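Afamin (Homo sapiens, PDB 6FAK) carries hydrophobic molecules in body fluids, binding vitamin E and keeping lipidated Wnt proteins soluble and active. Local coordinates at residues 307-319 against 367-379. Sequence-based numbering, arbitrary orientation.
Sequences LREGKFTDSENVC and ENPPGCYRYAEDK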
ATOM      1  N   LEU A 307      15.202  28.605   2.440  1.00 77.47           N
ATOM      2  CA  LEU A 307      14.208  27.794   3.162  1.00 77.61           C
ATOM      3  C   LEU A 307      12.757  28.241   2.977  1.00 80.92           C
ATOM      4  O   LEU A 307      11.831  27.446   3.185  1.00 97.13           O
ATOM      5  CB  LEU A 307      14.534  27.771   4.664  1.00 80.28           C
ATOM      6  CG  LEU A 307      13.818  26.750   5.553  1.00 78.01           C
ATOM      7  CD1 LEU A 307      14.002  25.323   5.045  1.00 78.01           C
ATOM      8  CD2 LEU A 307      14.328  26.904   6.977  1.00 81.59           C
ATOM      9  N   ARG A 308      12.556  29.493   2.565  1.00 73.62           N
ATOM     10  CA  ARG A 308      11.217  30.077   2.489  1.00 70.40           C
ATOM     11  C   ARG A 308      10.860  30.605   1.103  1.00 67.92           C
ATOM     12  O   ARG A 308      11.685  30.630   0.207  1.00 69.74           O
ATOM     13  CB  ARG A 308      11.051  31.163   3.555  1.00 71.25           C
ATOM     14  CG  ARG A 308      12.073  32.292   3.529  1.00 73.32           C
ATOM     15  CD  ARG A 308      12.120  32.986   4.884  1.00 72.88           C
ATOM     16  NE  ARG A 308      10.795  33.449   5.324  1.00 73.96           N
ATOM     17  CZ  ARG A 308      10.151  34.523   4.854  1.00 69.50           C
ATOM     18  NH1 ARG A 308      10.685  35.265   3.890  1.00 67.40           N
ATOM     19  NH2 ARG A 308       8.956  34.852   5.342  1.00 72.16           N
ATOM     20  N   GLU A 309       9.589  30.953   0.932  1.00 74.54           N
ATOM     21  CA  GLU A 309       9.133  31.720  -0.215  1.00 76.45           C
ATOM     22  C   GLU A 309       8.265  32.831   0.348  1.00 68.07           C
ATOM     23  O   GLU A 309       7.079  32.626   0.668  1.00 63.91           O
ATOM     24  CB  GLU A 309       8.385  30.847  -1.240  1.00 90.24           C
ATOM     25  CG  GLU A 309       7.755  31.590  -2.438  1.00 93.93           C
ATOM     26  CD  GLU A 309       8.717  32.479  -3.224  1.00 88.97           C
ATOM     27  OE1 GLU A 309       9.116  32.075  -4.341  1.00106.65           O
ATOM     28  OE2 GLU A 309       9.070  33.585  -2.736  1.00 66.41           O
ATOM     29  N   GLY A 310       8.876  34.008   0.490  1.00 55.22           N
ATOM     30  CA  GLY A 310       8.173  35.181   0.977  1.00 50.73           C
ATOM     31  C   GLY A 310       7.050  35.637   0.072  1.00 47.86           C
ATOM     32  O   GLY A 310       6.241  36.436   0.484  1.00 54.55           O
ATOM     33  N   LYS A 311       6.994  35.155  -1.164  1.00 46.26           N
ATOM     34  CA  LYS A 311       5.856  35.410  -2.039  1.00 54.05           C
ATOM     35  C   LYS A 311       4.497  34.952  -1.430  1.00 55.18           C
ATOM     36  O   LYS A 311       3.441  35.504  -1.822  1.00 55.68           O
ATOM     37  CB  LYS A 311       6.075  34.750  -3.410  1.00 63.18           C
ATOM     38  CG  LYS A 311       5.242  35.341  -4.537  1.00 76.52           C
ATOM     39  CD  LYS A 311       6.088  35.776  -5.738  1.00 84.89           C
ATOM     40  CE  LYS A 311       6.849  37.067  -5.467  1.00 85.95           C
ATOM     41  NZ  LYS A 311       7.736  37.454  -6.600  1.00 90.70           N
ATOM     42  N   PHE A 312       4.529  33.971  -0.500  1.00 42.16           N
ATOM     43  CA  PHE A 312       3.309  33.460   0.173  1.00 38.16           C
ATOM     44  C   PHE A 312       2.981  34.065   1.519  1.00 37.12           C
ATOM     45  O   PHE A 312       1.825  33.930   2.001  1.00 35.43           O
ATOM     46  CB  PHE A 312       3.359  31.920   0.252  1.00 36.12           C
ATOM     47  CG  PHE A 312       3.358  31.305  -1.115  1.00 36.32           C
ATOM     48  CD1 PHE A 312       2.225  31.360  -1.892  1.00 35.49           C
ATOM     49  CD2 PHE A 312       4.528  30.795  -1.674  1.00 36.70           C
ATOM     50  CE1 PHE A 312       2.221  30.844  -3.172  1.00 37.17           C
ATOM     51  CE2 PHE A 312       4.521  30.300  -2.960  1.00 35.22           C
ATOM     52  CZ  PHE A 312       3.383  30.312  -3.692  1.00 35.94           C
ATOM     53  N   THR A 313       3.959  34.727   2.130  1.00 37.08           N
ATOM     54  CA  THR A 313       3.757  35.441   3.391  1.00 39.46           C
ATOM     55  C   THR A 313       4.145  36.917   3.404  1.00 40.62           C
ATOM     56  O   THR A 313       3.618  37.657   4.220  1.00 38.03           O
ATOM     57  CB  THR A 313       4.566  34.757   4.493  1.00 45.13           C
ATOM     58  OG1 THR A 313       5.965  34.853   4.175  1.00 47.71           O
ATOM     59  CG2 THR A 313       4.159  33.266   4.591  1.00 46.54           C
ATOM     60  N   ASP A 314       5.088  37.332   2.552  1.00 41.00           N
ATOM     61  CA  ASP A 314       5.615  38.718   2.558  1.00 46.10           C
ATOM     62  C   ASP A 314       5.059  39.610   1.470  1.00 43.42           C
ATOM     63  O   ASP A 314       5.248  40.799   1.527  1.00 50.17           O
ATOM     64  CB  ASP A 314       7.144  38.709   2.437  1.00 52.33           C
ATOM     65  CG  ASP A 314       7.810  37.831   3.494  1.00 65.26           C
ATOM     66  OD1 ASP A 314       7.116  37.486   4.486  1.00 64.60           O
ATOM     67  OD2 ASP A 314       9.017  37.476   3.334  1.00 65.32           O
ATOM     68  N   SER A 315       4.400  39.043   0.469  1.00 38.45           N
ATOM     69  CA  SER A 315       3.911  39.804  -0.658  1.00 37.96           C
ATOM     70  C   SER A 315       2.550  40.338  -0.284  1.00 40.05           C
ATOM     71  O   SER A 315       1.804  39.671   0.441  1.00 39.81           O
ATOM     72  CB  SER A 315       3.784  38.908  -1.871  1.00 39.43           C
ATOM     73  OG  SER A 315       3.050  39.533  -2.901  1.00 40.74           O
ATOM     74  N   GLU A 316       2.216  41.520  -0.791  1.00 37.76           N
ATOM     75  CA  GLU A 316       0.867  42.037  -0.681  1.00 38.77           C
ATOM     76  C   GLU A 316      -0.036  41.574  -1.826  1.00 35.72           C
ATOM     77  O   GLU A 316      -1.111  42.113  -2.009  1.00 39.60           O
ATOM     78  CB  GLU A 316       0.881  43.583  -0.627  1.00 42.23           C
ATOM     79  CG  GLU A 316       0.940  44.131   0.782  1.00 48.23           C
ATOM     80  CD  GLU A 316       0.465  45.580   0.830  1.00 52.21           C
ATOM     81  OE1 GLU A 316      -0.207  45.959   1.810  1.00 53.61           O
ATOM     82  OE2 GLU A 316       0.745  46.333  -0.124  1.00 54.41           O
ATOM     83  N   ASN A 317       0.385  40.623  -2.632  1.00 33.56           N
ATOM     84  CA  ASN A 317      -0.480  40.125  -3.696  1.00 33.22           C
ATOM     85  C   ASN A 317      -1.115  38.773  -3.385  1.00 29.51           C
ATOM     86  O   ASN A 317      -1.734  38.184  -4.259  1.00 29.02           O
ATOM     87  CB  ASN A 317       0.304  40.050  -4.991  1.00 38.96           C
ATOM     88  CG  ASN A 317       0.728  41.411  -5.479  1.00 46.72           C
ATOM     89  OD1 ASN A 317       0.116  42.427  -5.141  1.00 55.51           O
ATOM     90  ND2 ASN A 317       1.771  41.440  -6.294  1.00 54.83           N
ATOM     91  N   VAL A 318      -0.997  38.287  -2.158  1.00 28.42           N
ATOM     92  CA  VAL A 318      -1.402  36.903  -1.849  1.00 27.78           C
ATOM     93  C   VAL A 318      -2.894  36.674  -2.070  1.00 27.42           C
ATOM     94  O   VAL A 318      -3.285  35.741  -2.787  1.00 26.93           O
ATOM     95  CB  VAL A 318      -1.002  36.509  -0.425  1.00 27.69           C
ATOM     96  CG1 VAL A 318      -1.548  35.137  -0.064  1.00 27.48           C
ATOM     97  CG2 VAL A 318       0.534  36.461  -0.281  1.00 27.88           C
ATOM     98  N   CYS A 319      -3.737  37.521  -1.466  1.00 27.34           N
ATOM     99  CA  CYS A 319      -5.176  37.285  -1.550  1.00 27.85           C
ATOM    100  C   CYS A 319      -5.656  37.432  -3.003  1.00 28.33           C
ATOM    101  O   CYS A 319      -6.520  36.673  -3.427  1.00 28.46           O
ATOM    102  CB  CYS A 319      -5.961  38.217  -0.647  1.00 28.37           C
ATOM    103  SG  CYS A 319      -5.666  37.965   1.115  1.00 28.56           S
ATOM    104  N   GLU A 367      -9.556  43.069   8.274  1.00 31.21           N
ATOM    105  CA  GLU A 367      -9.288  44.458   7.971  1.00 32.15           C
ATOM    106  C   GLU A 367      -7.935  44.686   7.292  1.00 30.26           C
ATOM    107  O   GLU A 367      -7.830  45.527   6.358  1.00 29.20           O
ATOM    108  CB  GLU A 367      -9.387  45.274   9.269  1.00 34.95           C
ATOM    109  CG  GLU A 367      -9.833  46.698   9.076  1.00 39.22           C
ATOM    110  CD  GLU A 367     -10.271  47.353  10.402  1.00 42.37           C
ATOM    111  OE1 GLU A 367     -11.475  47.711  10.559  1.00 47.67           O
ATOM    112  OE2 GLU A 367      -9.414  47.496  11.290  1.00 42.78           O
ATOM    113  N   ASN A 368      -6.923  43.946   7.757  1.00 29.37           N
ATOM    114  CA  ASN A 368      -5.528  44.044   7.257  1.00 29.26           C
ATOM    115  C   ASN A 368      -4.955  42.666   6.935  1.00 27.92           C
ATOM    116  O   ASN A 368      -4.161  42.085   7.734  1.00 27.45           O
ATOM    117  CB  ASN A 368      -4.663  44.747   8.301  1.00 30.98           C
ATOM    118  CG  ASN A 368      -3.196  44.806   7.907  1.00 32.07           C
ATOM    119  OD1 ASN A 368      -2.853  44.750   6.735  1.00 33.63           O
ATOM    120  ND2 ASN A 368      -2.341  44.883   8.894  1.00 33.39           N
ATOM    121  N   PRO A 369      -5.347  42.116   5.763  1.00 27.06           N
ATOM    122  CA  PRO A 369      -4.865  40.751   5.430  1.00 26.74           C
ATOM    123  C   PRO A 369      -3.338  40.511   5.470  1.00 26.94           C
ATOM    124  O   PRO A 369      -2.899  39.527   6.077  1.00 26.48           O
ATOM    125  CB  PRO A 369      -5.490  40.485   4.070  1.00 26.45           C
ATOM    126  CG  PRO A 369      -6.739  41.366   4.079  1.00 26.32           C
ATOM    127  CD  PRO A 369      -6.288  42.626   4.745  1.00 26.61           C
ATOM    128  N   PRO A 370      -2.523  41.422   4.907  1.00 27.66           N
ATOM    129  CA  PRO A 370      -1.051  41.228   4.962  1.00 28.42           C
ATOM    130  C   PRO A 370      -0.463  41.117   6.386  1.00 29.45           C
ATOM    131  O   PRO A 370       0.526  40.405   6.598  1.00 30.58           O
ATOM    132  CB  PRO A 370      -0.524  42.499   4.284  1.00 28.01           C
ATOM    133  CG  PRO A 370      -1.604  42.788   3.299  1.00 27.83           C
ATOM    134  CD  PRO A 370      -2.841  42.623   4.130  1.00 27.67           C
ATOM    135  N   GLY A 371      -1.056  41.831   7.338  1.00 29.80           N
ATOM    136  CA  GLY A 371      -0.645  41.754   8.723  1.00 30.77           C
ATOM    137  C   GLY A 371      -0.995  40.426   9.377  1.00 32.33           C
ATOM    138  O   GLY A 371      -0.357  40.042  10.366  1.00 34.85           O
ATOM    139  N   CYS A 372      -2.002  39.731   8.833  1.00 31.66           N
ATOM    140  CA  CYS A 372      -2.498  38.470   9.349  1.00 31.67           C
ATOM    141  C   CYS A 372      -1.723  37.292   8.728  1.00 31.69           C
ATOM    142  O   CYS A 372      -1.289  36.381   9.446  1.00 33.04           O
ATOM    143  CB  CYS A 372      -4.015  38.399   9.056  1.00 33.24           C
ATOM    144  SG  CYS A 372      -4.908  36.915   9.504  1.00 37.96           S
ATOM    145  N   TYR A 373      -1.584  37.259   7.402  1.00 29.57           N
ATOM    146  CA  TYR A 373      -0.898  36.109   6.757  1.00 29.41           C
ATOM    147  C   TYR A 373       0.629  36.117   6.799  1.00 31.20           C
ATOM    148  O   TYR A 373       1.281  35.110   6.547  1.00 31.15           O
ATOM    149  CB  TYR A 373      -1.412  35.882   5.332  1.00 28.37           C
ATOM    150  CG  TYR A 373      -1.227  36.978   4.310  1.00 27.65           C
ATOM    151  CD1 TYR A 373       0.038  37.320   3.835  1.00 27.78           C
ATOM    152  CD2 TYR A 373      -2.320  37.563   3.712  1.00 27.56           C
ATOM    153  CE1 TYR A 373       0.206  38.267   2.838  1.00 27.93           C
ATOM    154  CE2 TYR A 373      -2.176  38.509   2.722  1.00 27.51           C
ATOM    155  CZ  TYR A 373      -0.904  38.849   2.273  1.00 27.64           C
ATOM    156  OH  TYR A 373      -0.753  39.783   1.319  1.00 27.30           O
ATOM    157  N   ARG A 374       1.188  37.270   7.145  1.00 32.64           N
ATOM    158  CA  ARG A 374       2.591  37.442   7.455  1.00 35.13           C
ATOM    159  C   ARG A 374       3.157  36.358   8.381  1.00 33.33           C
ATOM    160  O   ARG A 374       4.300  35.963   8.218  1.00 32.60           O
ATOM    161  CB  ARG A 374       2.768  38.846   8.064  1.00 39.61           C
ATOM    162  CG  ARG A 374       4.042  39.125   8.855  1.00 47.54           C
ATOM    163  CD  ARG A 374       3.986  40.506   9.486  1.00 50.80           C
ATOM    164  NE  ARG A 374       4.707  41.487   8.698  1.00 58.39           N
ATOM    165  CZ  ARG A 374       4.526  42.805   8.736  1.00 60.48           C
ATOM    166  NH1 ARG A 374       3.596  43.337   9.520  1.00 57.19           N
ATOM    167  NH2 ARG A 374       5.274  43.598   7.969  1.00 63.64           N
ATOM    168  N   TYR A 375       2.335  35.882   9.310  1.00 33.05           N
ATOM    169  CA  TYR A 375       2.701  34.873  10.308  1.00 34.23           C
ATOM    170  C   TYR A 375       2.372  33.425   9.947  1.00 32.37           C
ATOM    171  O   TYR A 375       2.337  32.549  10.823  1.00 32.04           O
ATOM    172  CB  TYR A 375       2.022  35.238  11.627  1.00 39.30           C
ATOM    173  CG  TYR A 375       2.438  36.605  12.080  1.00 41.28           C
ATOM    174  CD1 TYR A 375       3.717  36.816  12.540  1.00 41.21           C
ATOM    175  CD2 TYR A 375       1.595  37.711  11.915  1.00 41.92           C
ATOM    176  CE1 TYR A 375       4.138  38.068  12.901  1.00 44.60           C
ATOM    177  CE2 TYR A 375       2.004  38.968  12.303  1.00 43.04           C
ATOM    178  CZ  TYR A 375       3.276  39.139  12.788  1.00 44.73           C
ATOM    179  OH  TYR A 375       3.701  40.381  13.163  1.00 47.23           O
ATOM    180  N   ALA A 376       2.154  33.134   8.673  1.00 30.72           N
ATOM    181  CA  ALA A 376       1.865  31.771   8.265  1.00 30.48           C
ATOM    182  C   ALA A 376       2.915  30.759   8.698  1.00 30.28           C
ATOM    183  O   ALA A 376       2.581  29.659   9.148  1.00 29.46           O
ATOM    184  CB  ALA A 376       1.697  31.694   6.768  1.00 31.02           C
ATOM    185  N   GLU A 377       4.178  31.117   8.609  1.00 31.77           N
ATOM    186  CA  GLU A 377       5.255  30.148   8.934  1.00 34.78           C
ATOM    187  C   GLU A 377       5.235  29.736  10.413  1.00 34.74           C
ATOM    188  O   GLU A 377       5.622  28.617  10.737  1.00 33.22           O
ATOM    189  CB  GLU A 377       6.629  30.685   8.529  1.00 38.13           C
ATOM    190  CG  GLU A 377       6.773  30.783   7.021  1.00 41.64           C
ATOM    191  CD  GLU A 377       7.965  31.644   6.597  1.00 49.49           C
ATOM    192  OE1 GLU A 377       7.999  32.845   6.958  1.00 51.97           O
ATOM    193  OE2 GLU A 377       8.870  31.127   5.894  1.00 55.68           O
ATOM    194  N   ASP A 378       4.720  30.610  11.292  1.00 34.53           N
ATOM    195  CA  ASP A 378       4.519  30.251  12.706  1.00 35.04           C
ATOM    196  C   ASP A 378       3.443  29.201  12.865  1.00 34.45           C
ATOM    197  O   ASP A 378       3.553  28.334  13.753  1.00 33.40           O
ATOM    198  CB  ASP A 378       4.173  31.483  13.566  1.00 37.07           C
ATOM    199  CG  ASP A 378       5.289  32.529  13.587  1.00 37.99           C
ATOM    200  OD1 ASP A 378       6.471  32.166  13.496  1.00 40.45           O
ATOM    201  OD2 ASP A 378       5.004  33.719  13.718  1.00 39.51           O
ATOM    202  N   LYS A 379       2.361  29.275  12.062  1.00 32.35           N
ATOM    203  CA  LYS A 379       1.404  28.182  12.081  1.00 33.67           C
ATOM    204  C   LYS A 379       2.026  26.875  11.589  1.00 31.14           C
ATOM    205  O   LYS A 379       1.803  25.838  12.194  1.00 30.56           O
ATOM    206  CB  LYS A 379       0.159  28.481  11.260  1.00 37.53           C
ATOM    207  CG  LYS A 379      -0.617  29.629  11.825  1.00 41.83           C
ATOM    208  CD  LYS A 379      -2.111  29.535  11.548  1.00 45.53           C
ATOM    209  CE  LYS A 379      -2.789  30.810  11.982  1.00 46.94           C
ATOM    210  NZ  LYS A 379      -3.199  30.840  13.410  1.00 46.45           N
TER
HETATM  211  O   HOH W   1       2.649  40.107   4.660  1.00 38.30           O
HETATM  212  O   HOH W   2       6.300  36.725   6.764  1.00 51.21           O
HETATM  213  O   HOH W   3      -3.187  40.199  -0.290  1.00 27.60           O
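Tyr373 pushes its ring edge-first into the loop ahead of helix 318-324, an instructive case of one aromatic side chain meeting an irregular segment by edge, face and hydroxyl. Its OH donates to Ser315 O over 2.7 Å, in the carbonyl plane and on a lone pair, while Thr313 O also lies at the ring edge, 3.6 Å from Tyr373 CD1. Val318 CB sits over one face, toward its rim, in a CH-pi contact 4.0 Å from the Tyr373 centroid; Pro370 CA lies likewise over the opposite face, so the ring lies between Val318 and the backbone of its own helix. With CG set between its own backbone N and carbonyl carbon (chi1 62°), Tyr373 turns its ring out of the short helix 369-373 and into this slot. Water 3 gives the phenol oxygen a second bond and in turn accepts from Cys319 N in the first turn of helix 318-324.

Cys319 SG reaches the ring obliquely and touches Pro369 CB. Its disulfide to Cys364, next to the Cys363-Cys372 pair, forms the adjacent double-disulfide pattern characteristic of the albumin fold, here in the second albumin domain and close to the start of the long helix 376-417. Farther along, Thr313 lays its CG2 methyl 3.6 Å from Ala376 CB, and water 1 links Thr313 O to Pro370 O.

On the solvent side Arg308 and Glu377 cross at about a right angle, guanidinium and carboxylate planes 50° apart. In this salt bridge Arg308 NH2 meets Glu377 OE1 at 2.7 Å on the syn side, tilted from the carboxylate plane, while Arg308 NE adds weak bonds to both Glu377 oxygens. Arg308 NH1 lies 2.8 Å from Asp314 OD2, which is almost in the guanidinium plane, so two carboxylates share one cation; Arg308 is poorly ordered, so the details of this network are less certain. Thr313 OG1 donates to Asp314 OD1 from above the carboxylate plane.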